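Local coordinates for StiE protein (Stigmatella aurantiaca, PDB 6ECX) that is a polyketide synthase whose O-methyltransferase domain, the part described here, binds S-adenosylmethionine and probably methylates an oxygen of the growing polyketide, at residues A[13-18]-A[192-197]; A[52-57]-A[248-253]. All coordinates share one frame; numbering follows the deposited sequence.

Interaction 1 (A[13-18]-A[192-197]); sequences ASFYDS and ADFVAN
An aromatic cluster of F15, Y16 and F194, tied by a phenol-carboxylate bond to D193, joins helix 11-19 to the C-terminal end of strand 187-196 in the Rossmann-like methyltransferase sheet. The axes of the two short segments come no closer than 11.0 Å, so long side chains must span the interval. The ring of F194 turns its edge to the face of F15 in an offset edge-to-face pair, with the planes at 70° and F194 CE2 lying 3.3 Å from F15 CE2. F15 reaches this place because its CG is anti to the backbone N (chi1 153°). Y16 meets F194 differently: its OH lies near the plane of the F194 ring, at the edge, 3.3 Å from F194 CD2, while the two rings are set obliquely. From there Y16 OH donates to D193 OD1 over a short 2.5 Å. It approaches from above the carboxylate, 53° out of that plane. The backbone N of F194 takes the anti lone pair of the same oxygen, F194 N to D193 OD1 being 2.8 Å, so the two donors arrive from distinct directions. D193 OD2 accepts from the backbone N of G167, and Y285 adds a further edge-to-face partner to F194. The side chain of Y16 comes within about 6 Å of the bound S-adenosylmethionine. All four touching residues are buried, and both oxygens of the carboxylate have donors; three bonds probably fix its rotation, and the phenol is held through it to the sheet beside the cofactor pocket.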
ATOM      1  N   ALA A  13      11.694   1.730   8.913  1.00109.06           N
ATOM      2  CA  ALA A  13      12.003   3.097   8.508  1.00120.07           C
ATOM      3  C   ALA A  13      13.037   3.150   7.386  1.00133.54           C
ATOM      4  O   ALA A  13      13.017   4.085   6.579  1.00137.59           O
ATOM      5  CB  ALA A  13      12.482   3.902   9.715  1.00122.13           C
ATOM      6  N   SER A  14      13.939   2.163   7.308  1.00139.05           N
ATOM      7  CA  SER A  14      14.985   2.192   6.287  1.00144.41           C
ATOM      8  C   SER A  14      14.432   1.913   4.895  1.00144.86           C
ATOM      9  O   SER A  14      14.953   2.441   3.906  1.00148.92           O
ATOM     10  CB  SER A  14      16.083   1.183   6.624  1.00141.11           C
ATOM     11  OG  SER A  14      16.731   1.525   7.834  1.00143.24           O
ATOM     12  N   PHE A  15      13.396   1.081   4.798  1.00139.06           N
ATOM     13  CA  PHE A  15      12.787   0.787   3.504  1.00137.19           C
ATOM     14  C   PHE A  15      12.027   1.993   2.964  1.00134.87           C
ATOM     15  O   PHE A  15      12.016   2.237   1.752  1.00141.09           O
ATOM     16  CB  PHE A  15      11.869  -0.431   3.636  1.00133.06           C
ATOM     17  CG  PHE A  15      10.735  -0.464   2.644  1.00132.29           C
ATOM     18  CD1 PHE A  15      10.923  -0.966   1.368  1.00132.74           C
ATOM     19  CD2 PHE A  15       9.469  -0.022   3.000  1.00130.15           C
ATOM     20  CE1 PHE A  15       9.876  -1.007   0.459  1.00129.26           C
ATOM     21  CE2 PHE A  15       8.422  -0.059   2.095  1.00126.82           C
ATOM     22  CZ  PHE A  15       8.625  -0.556   0.824  1.00125.70           C
ATOM     23  N   TYR A  16      11.387   2.757   3.848  1.00127.81           N
ATOM     24  CA  TYR A  16      10.602   3.905   3.412  1.00122.80           C
ATOM     25  C   TYR A  16      11.482   5.096   3.049  1.00127.18           C
ATOM     26  O   TYR A  16      11.095   5.915   2.208  1.00120.66           O
ATOM     27  CB  TYR A  16       9.589   4.273   4.498  1.00122.36           C
ATOM     28  CG  TYR A  16       8.339   3.414   4.477  1.00118.20           C
ATOM     29  CD1 TYR A  16       7.613   3.244   3.303  1.00118.43           C
ATOM     30  CD2 TYR A  16       7.893   2.761   5.621  1.00117.72           C
ATOM     31  CE1 TYR A  16       6.469   2.463   3.268  1.00113.62           C
ATOM     32  CE2 TYR A  16       6.750   1.969   5.594  1.00111.40           C
ATOM     33  CZ  TYR A  16       6.045   1.829   4.414  1.00108.52           C
ATOM     34  OH  TYR A  16       4.914   1.055   4.373  1.00104.28           O
ATOM     35  N   ASP A  17      12.663   5.214   3.661  1.00136.00           N
ATOM     36  CA  ASP A  17      13.625   6.210   3.200  1.00147.65           C
ATOM     37  C   ASP A  17      14.147   5.871   1.809  1.00152.56           C
ATOM     38  O   ASP A  17      14.516   6.772   1.047  1.00162.31           O
ATOM     39  CB  ASP A  17      14.785   6.322   4.188  1.00150.27           C
ATOM     40  CG  ASP A  17      14.352   6.865   5.533  1.00149.06           C
ATOM     41  OD1 ASP A  17      13.446   7.726   5.566  1.00149.10           O
ATOM     42  OD2 ASP A  17      14.921   6.431   6.558  1.00149.05           O
ATOM     43  N   SER A  18      14.179   4.583   1.465  1.00150.99           N
ATOM     44  CA  SER A  18      14.621   4.172   0.138  1.00156.42           C
ATOM     45  C   SER A  18      13.638   4.624  -0.936  1.00159.62           C
ATOM     46  O   SER A  18      14.044   5.145  -1.983  1.00167.20           O
ATOM     47  CB  SER A  18      14.803   2.654   0.102  1.00151.98           C
ATOM     48  OG  SER A  18      13.561   1.976   0.188  1.00144.02           O
ATOM     49  N   ALA A 192      -2.220  -1.201   2.658  1.00 40.00           N
ATOM     50  CA  ALA A 192      -1.104  -2.128   2.692  1.00 40.35           C
ATOM     51  C   ALA A 192       0.023  -1.424   3.433  1.00 39.28           C
ATOM     52  O   ALA A 192       0.383  -0.294   3.079  1.00 42.12           O
ATOM     53  CB  ALA A 192      -0.674  -2.530   1.276  1.00 41.49           C
ATOM     54  N   ASP A 193       0.541  -2.066   4.476  1.00 44.43           N
ATOM     55  CA  ASP A 193       1.617  -1.467   5.254  1.00 43.13           C
ATOM     56  C   ASP A 193       2.243  -2.534   6.145  1.00 42.02           C
ATOM     57  O   ASP A 193       1.845  -3.703   6.132  1.00 46.55           O
ATOM     58  CB  ASP A 193       1.134  -0.267   6.065  1.00 43.45           C
ATOM     59  CG  ASP A 193       2.124   0.887   6.012  1.00 50.05           C
ATOM     60  OD1 ASP A 193       3.311   0.651   6.285  1.00 50.30           O
ATOM     61  OD2 ASP A 193       1.725   2.013   5.665  1.00 49.02           O
ATOM     62  N   PHE A 194       3.253  -2.114   6.898  1.00 44.63           N
ATOM     63  CA  PHE A 194       4.061  -3.010   7.710  1.00 46.57           C
ATOM     64  C   PHE A 194       3.661  -2.954   9.175  1.00 48.73           C
ATOM     65  O   PHE A 194       3.356  -1.883   9.711  1.00 49.92           O
ATOM     66  CB  PHE A 194       5.537  -2.657   7.591  1.00 48.45           C
ATOM     67  CG  PHE A 194       6.091  -2.898   6.235  1.00 54.45           C
ATOM     68  CD1 PHE A 194       6.562  -4.155   5.881  1.00 51.69           C
ATOM     69  CD2 PHE A 194       6.136  -1.874   5.305  1.00 63.00           C
ATOM     70  CE1 PHE A 194       7.071  -4.386   4.619  1.00 60.99           C
ATOM     71  CE2 PHE A 194       6.655  -2.091   4.041  1.00 66.70           C
ATOM     72  CZ  PHE A 194       7.123  -3.346   3.696  1.00 67.53           C
ATOM     73  N   VAL A 195       3.701  -4.117   9.817  1.00 51.51           N
ATOM     74  CA  VAL A 195       3.556  -4.258  11.259  1.00 53.27           C
ATOM     75  C   VAL A 195       4.886  -4.780  11.793  1.00 51.96           C
ATOM     76  O   VAL A 195       5.385  -5.813  11.327  1.00 59.40           O
ATOM     77  CB  VAL A 195       2.401  -5.208  11.619  1.00 50.93           C
ATOM     78  CG1 VAL A 195       2.399  -5.494  13.123  1.00 54.15           C
ATOM     79  CG2 VAL A 195       1.049  -4.626  11.169  1.00 46.63           C
ATOM     80  N   ALA A 196       5.477  -4.063  12.747  1.00 50.10           N
ATOM     81  CA  ALA A 196       6.675  -4.555  13.418  1.00 60.82           C
ATOM     82  C   ALA A 196       6.286  -5.491  14.557  1.00 65.94           C
ATOM     83  O   ALA A 196       5.448  -5.144  15.386  1.00 62.27           O
ATOM     84  CB  ALA A 196       7.503  -3.396  13.965  1.00 63.06           C
ATOM     85  N   ASN A 197       6.916  -6.663  14.615  1.00 67.52           N
ATOM     86  CA  ASN A 197       6.537  -7.695  15.571  1.00 71.15           C
ATOM     87  C   ASN A 197       7.466  -7.769  16.780  1.00 82.83           C
ATOM     88  O   ASN A 197       7.467  -8.785  17.481  1.00 93.37           O
ATOM     89  CB  ASN A 197       6.481  -9.052  14.873  1.00 72.54           C
ATOM     90  CG  ASN A 197       5.506  -9.071  13.719  1.00 69.00           C
ATOM     91  OD1 ASN A 197       4.383  -8.575  13.833  1.00 64.45           O
ATOM     92  ND2 ASN A 197       5.933  -9.632  12.592  1.00 69.08           N
TER

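Interaction 2 (A[52-57]-A[248-253]); sequences WIRTVF and AAQFEA
Q250 lays its terminal amide over one face of the R54 guanidinium, the two planes only 10° from parallel. Although these flat groups stack, their side chains cross at about a right angle. The nearest approach, 3.3 Å between Q250 NE2 and R54 NH1, joins two donors and is no hydrogen bond; the evidence is for face-to-face contact, with Q250 NE2 lying toward the rim of the guanidinium. With CG set beside the backbone N (chi1 -66°), R54 passes Q250 OE1 at 3.6 Å from R54 CG; the extended run from CG to NE then carries the guanidinium over the amide. Q250 OE1 finds its polar partners beyond the two segments, accepting from S51 OG and N244 ND2, and these bonds probably fix which way the amide is turned. The branch methyl I53 CG2 lies 3.5 Å from the same Q250 OE1. The other branch of I53 heads elsewhere: I53 CD1 stands near the plane of the F251 ring, at its edge, 4.5 Å from F251 CD2, a looser apolar touch. The segment axes approach to 10.1 Å and run nearly parallel at 19°. R54, exposed, carries the stack at the margin, whereas I53 is buried. F268 of helix 263-280 touches both I53 and F251, and W52 packs on L69 of helix 64-80 and on C241 and L242 of helix 235-242, placing the pair within a cluster of helices away from the central sheet.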
ATOM      1  N   TRP A  52      12.999 -10.387  -9.610  1.00 78.35           N
ATOM      2  CA  TRP A  52      12.345  -9.098  -9.431  1.00 71.63           C
ATOM      3  C   TRP A  52      13.296  -7.953  -9.768  1.00 79.94           C
ATOM      4  O   TRP A  52      12.893  -6.952 -10.375  1.00 79.11           O
ATOM      5  CB  TRP A  52      11.831  -8.985  -7.998  1.00 72.37           C
ATOM      6  CG  TRP A  52      11.152  -7.703  -7.713  1.00 72.67           C
ATOM      7  CD1 TRP A  52       9.854  -7.384  -7.990  1.00 74.82           C
ATOM      8  CD2 TRP A  52      11.730  -6.550  -7.091  1.00 75.30           C
ATOM      9  NE1 TRP A  52       9.588  -6.098  -7.580  1.00 72.38           N
ATOM     10  CE2 TRP A  52      10.723  -5.564  -7.026  1.00 71.49           C
ATOM     11  CE3 TRP A  52      13.002  -6.250  -6.593  1.00 86.44           C
ATOM     12  CZ2 TRP A  52      10.946  -4.299  -6.475  1.00 71.64           C
ATOM     13  CZ3 TRP A  52      13.226  -4.993  -6.047  1.00 89.37           C
ATOM     14  CH2 TRP A  52      12.200  -4.034  -5.991  1.00 81.69           C
ATOM     15  N   ILE A  53      14.573  -8.100  -9.417  1.00 76.97           N
ATOM     16  CA  ILE A  53      15.519  -7.011  -9.629  1.00 83.35           C
ATOM     17  C   ILE A  53      15.747  -6.783 -11.123  1.00 89.64           C
ATOM     18  O   ILE A  53      15.777  -5.639 -11.585  1.00 91.56           O
ATOM     19  CB  ILE A  53      16.829  -7.281  -8.855  1.00 91.83           C
ATOM     20  CG1 ILE A  53      17.640  -5.996  -8.691  1.00 98.52           C
ATOM     21  CG2 ILE A  53      17.676  -8.381  -9.490  1.00 93.81           C
ATOM     22  CD1 ILE A  53      17.012  -5.053  -7.689  1.00 98.76           C
ATOM     23  N   ARG A  54      15.860  -7.859 -11.909  1.00 95.29           N
ATOM     24  CA  ARG A  54      16.074  -7.687 -13.344  1.00 98.23           C
ATOM     25  C   ARG A  54      14.811  -7.172 -14.024  1.00 94.24           C
ATOM     26  O   ARG A  54      14.883  -6.329 -14.928  1.00 96.51           O
ATOM     27  CB  ARG A  54      16.537  -9.003 -13.984  1.00 95.88           C
ATOM     28  CG  ARG A  54      17.907  -9.475 -13.532  1.00 99.08           C
ATOM     29  CD  ARG A  54      18.354 -10.763 -14.221  1.00103.10           C
ATOM     30  NE  ARG A  54      19.814 -10.879 -14.186  1.00109.90           N
ATOM     31  CZ  ARG A  54      20.509 -11.969 -14.505  1.00112.18           C
ATOM     32  NH1 ARG A  54      19.895 -13.080 -14.884  1.00111.57           N
ATOM     33  NH2 ARG A  54      21.831 -11.949 -14.429  1.00117.72           N
ATOM     34  N   THR A  55      13.645  -7.654 -13.594  1.00 85.86           N
ATOM     35  CA  THR A  55      12.395  -7.227 -14.212  1.00 93.34           C
ATOM     36  C   THR A  55      12.159  -5.734 -14.016  1.00 91.14           C
ATOM     37  O   THR A  55      11.732  -5.037 -14.946  1.00 90.02           O
ATOM     38  CB  THR A  55      11.224  -8.032 -13.642  1.00 78.62           C
ATOM     39  OG1 THR A  55      11.353  -9.403 -14.039  1.00 80.94           O
ATOM     40  CG2 THR A  55       9.905  -7.485 -14.150  1.00 77.52           C
ATOM     41  N   VAL A  56      12.450  -5.221 -12.820  1.00 82.86           N
ATOM     42  CA  VAL A  56      12.157  -3.828 -12.509  1.00 90.62           C
ATOM     43  C   VAL A  56      13.083  -2.859 -13.243  1.00104.87           C
ATOM     44  O   VAL A  56      12.710  -1.701 -13.462  1.00100.65           O
ATOM     45  CB  VAL A  56      12.204  -3.640 -10.976  1.00 91.18           C
ATOM     46  CG1 VAL A  56      12.069  -2.179 -10.582  1.00 97.81           C
ATOM     47  CG2 VAL A  56      11.093  -4.437 -10.337  1.00 71.74           C
ATOM     48  N   PHE A  57      14.261  -3.305 -13.679  1.00113.50           N
ATOM     49  CA  PHE A  57      15.246  -2.403 -14.269  1.00127.05           C
ATOM     50  C   PHE A  57      15.355  -2.496 -15.782  1.00131.42           C
ATOM     51  O   PHE A  57      15.455  -1.463 -16.446  1.00138.39           O
ATOM     52  CB  PHE A  57      16.619  -2.652 -13.649  1.00139.44           C
ATOM     53  CG  PHE A  57      16.762  -2.075 -12.280  1.00142.63           C
ATOM     54  CD1 PHE A  57      17.429  -0.880 -12.088  1.00147.36           C
ATOM     55  CD2 PHE A  57      16.208  -2.714 -11.184  1.00141.91           C
ATOM     56  CE1 PHE A  57      17.558  -0.342 -10.829  1.00146.56           C
ATOM     57  CE2 PHE A  57      16.333  -2.182  -9.922  1.00141.84           C
ATOM     58  CZ  PHE A  57      17.013  -0.992  -9.746  1.00143.66           C
ATOM     59  N   ALA A 248      23.235 -11.187  -5.391  1.00 91.80           N
ATOM     60  CA  ALA A 248      24.489 -10.453  -5.293  1.00 97.32           C
ATOM     61  C   ALA A 248      25.090 -10.207  -6.674  1.00108.78           C
ATOM     62  O   ALA A 248      25.301  -9.057  -7.079  1.00111.87           O
ATOM     63  CB  ALA A 248      25.472 -11.214  -4.398  1.00102.61           C
ATOM     64  N   ALA A 249      25.367 -11.279  -7.419  1.00113.78           N
ATOM     65  CA  ALA A 249      25.927 -11.116  -8.757  1.00101.66           C
ATOM     66  C   ALA A 249      24.920 -10.527  -9.740  1.00107.34           C
ATOM     67  O   ALA A 249      25.331  -9.965 -10.757  1.00114.01           O
ATOM     68  CB  ALA A 249      26.449 -12.452  -9.282  1.00104.22           C
ATOM     69  N   GLN A 250      23.615 -10.635  -9.469  1.00 94.12           N
ATOM     70  CA  GLN A 250      22.658  -9.961 -10.339  1.00104.05           C
ATOM     71  C   GLN A 250      22.682  -8.452 -10.121  1.00105.65           C
ATOM     72  O   GLN A 250      22.663  -7.681 -11.089  1.00107.42           O
ATOM     73  CB  GLN A 250      21.244 -10.512 -10.124  1.00 87.15           C
ATOM     74  CG  GLN A 250      21.044 -11.901 -10.703  1.00 87.56           C
ATOM     75  CD  GLN A 250      19.599 -12.229 -10.993  1.00 87.75           C
ATOM     76  OE1 GLN A 250      18.691 -11.459 -10.673  1.00 80.80           O
ATOM     77  NE2 GLN A 250      19.374 -13.385 -11.614  1.00 84.58           N
ATOM     78  N   PHE A 251      22.746  -8.016  -8.860  1.00106.39           N
ATOM     79  CA  PHE A 251      22.699  -6.589  -8.565  1.00108.51           C
ATOM     80  C   PHE A 251      23.952  -5.866  -9.045  1.00113.17           C
ATOM     81  O   PHE A 251      23.867  -4.709  -9.472  1.00114.84           O
ATOM     82  CB  PHE A 251      22.502  -6.371  -7.065  1.00113.93           C
ATOM     83  CG  PHE A 251      22.468  -4.926  -6.663  1.00116.28           C
ATOM     84  CD1 PHE A 251      23.590  -4.316  -6.119  1.00123.60           C
ATOM     85  CD2 PHE A 251      21.319  -4.174  -6.836  1.00110.37           C
ATOM     86  CE1 PHE A 251      23.563  -2.985  -5.752  1.00123.96           C
ATOM     87  CE2 PHE A 251      21.285  -2.844  -6.470  1.00111.42           C
ATOM     88  CZ  PHE A 251      22.409  -2.249  -5.927  1.00117.57           C
ATOM     89  N   GLU A 252      25.115  -6.518  -8.977  1.00111.64           N
ATOM     90  CA  GLU A 252      26.333  -5.896  -9.486  1.00121.13           C
ATOM     91  C   GLU A 252      26.243  -5.655 -10.986  1.00129.30           C
ATOM     92  O   GLU A 252      26.695  -4.618 -11.486  1.00132.24           O
ATOM     93  CB  GLU A 252      27.547  -6.766  -9.174  1.00126.70           C
ATOM     94  CG  GLU A 252      27.737  -7.099  -7.714  1.00127.27           C
ATOM     95  CD  GLU A 252      29.042  -7.830  -7.474  1.00131.08           C
ATOM     96  OE1 GLU A 252      30.025  -7.533  -8.185  1.00132.31           O
ATOM     97  OE2 GLU A 252      29.081  -8.710  -6.588  1.00130.22           O
ATOM     98  N   ALA A 253      25.662  -6.608 -11.721  1.00134.46           N
ATOM     99  CA  ALA A 253      25.599  -6.500 -13.175  1.00138.39           C
ATOM    100  C   ALA A 253      24.759  -5.302 -13.600  1.00131.58           C
ATOM    101  O   ALA A 253      25.146  -4.547 -14.499  1.00138.54           O
ATOM    102  CB  ALA A 253      25.045  -7.793 -13.775  1.00138.55           C
TER

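Interactions 1 and 2 lie 22 Å apart between centres, with their nearest atoms about 7 Å from each other and no touch. They alternate along the chain: segments 13-18 and 52-57 come first, on successive helices, followed by 192-197 on the central sheet and 248-253 on a helix. Both contacts therefore fold the N-terminal region back onto much later parts of the chain, once against the sheet near the cofactor and once among outlying helices. Helix 263-280 neighbours both, meeting F15 through V274 and I53 through F268. It is thus packed against by residues of both the buried, cofactor-side contact and the partly exposed helical one, which lies away from the annotated cofactor-binding residues.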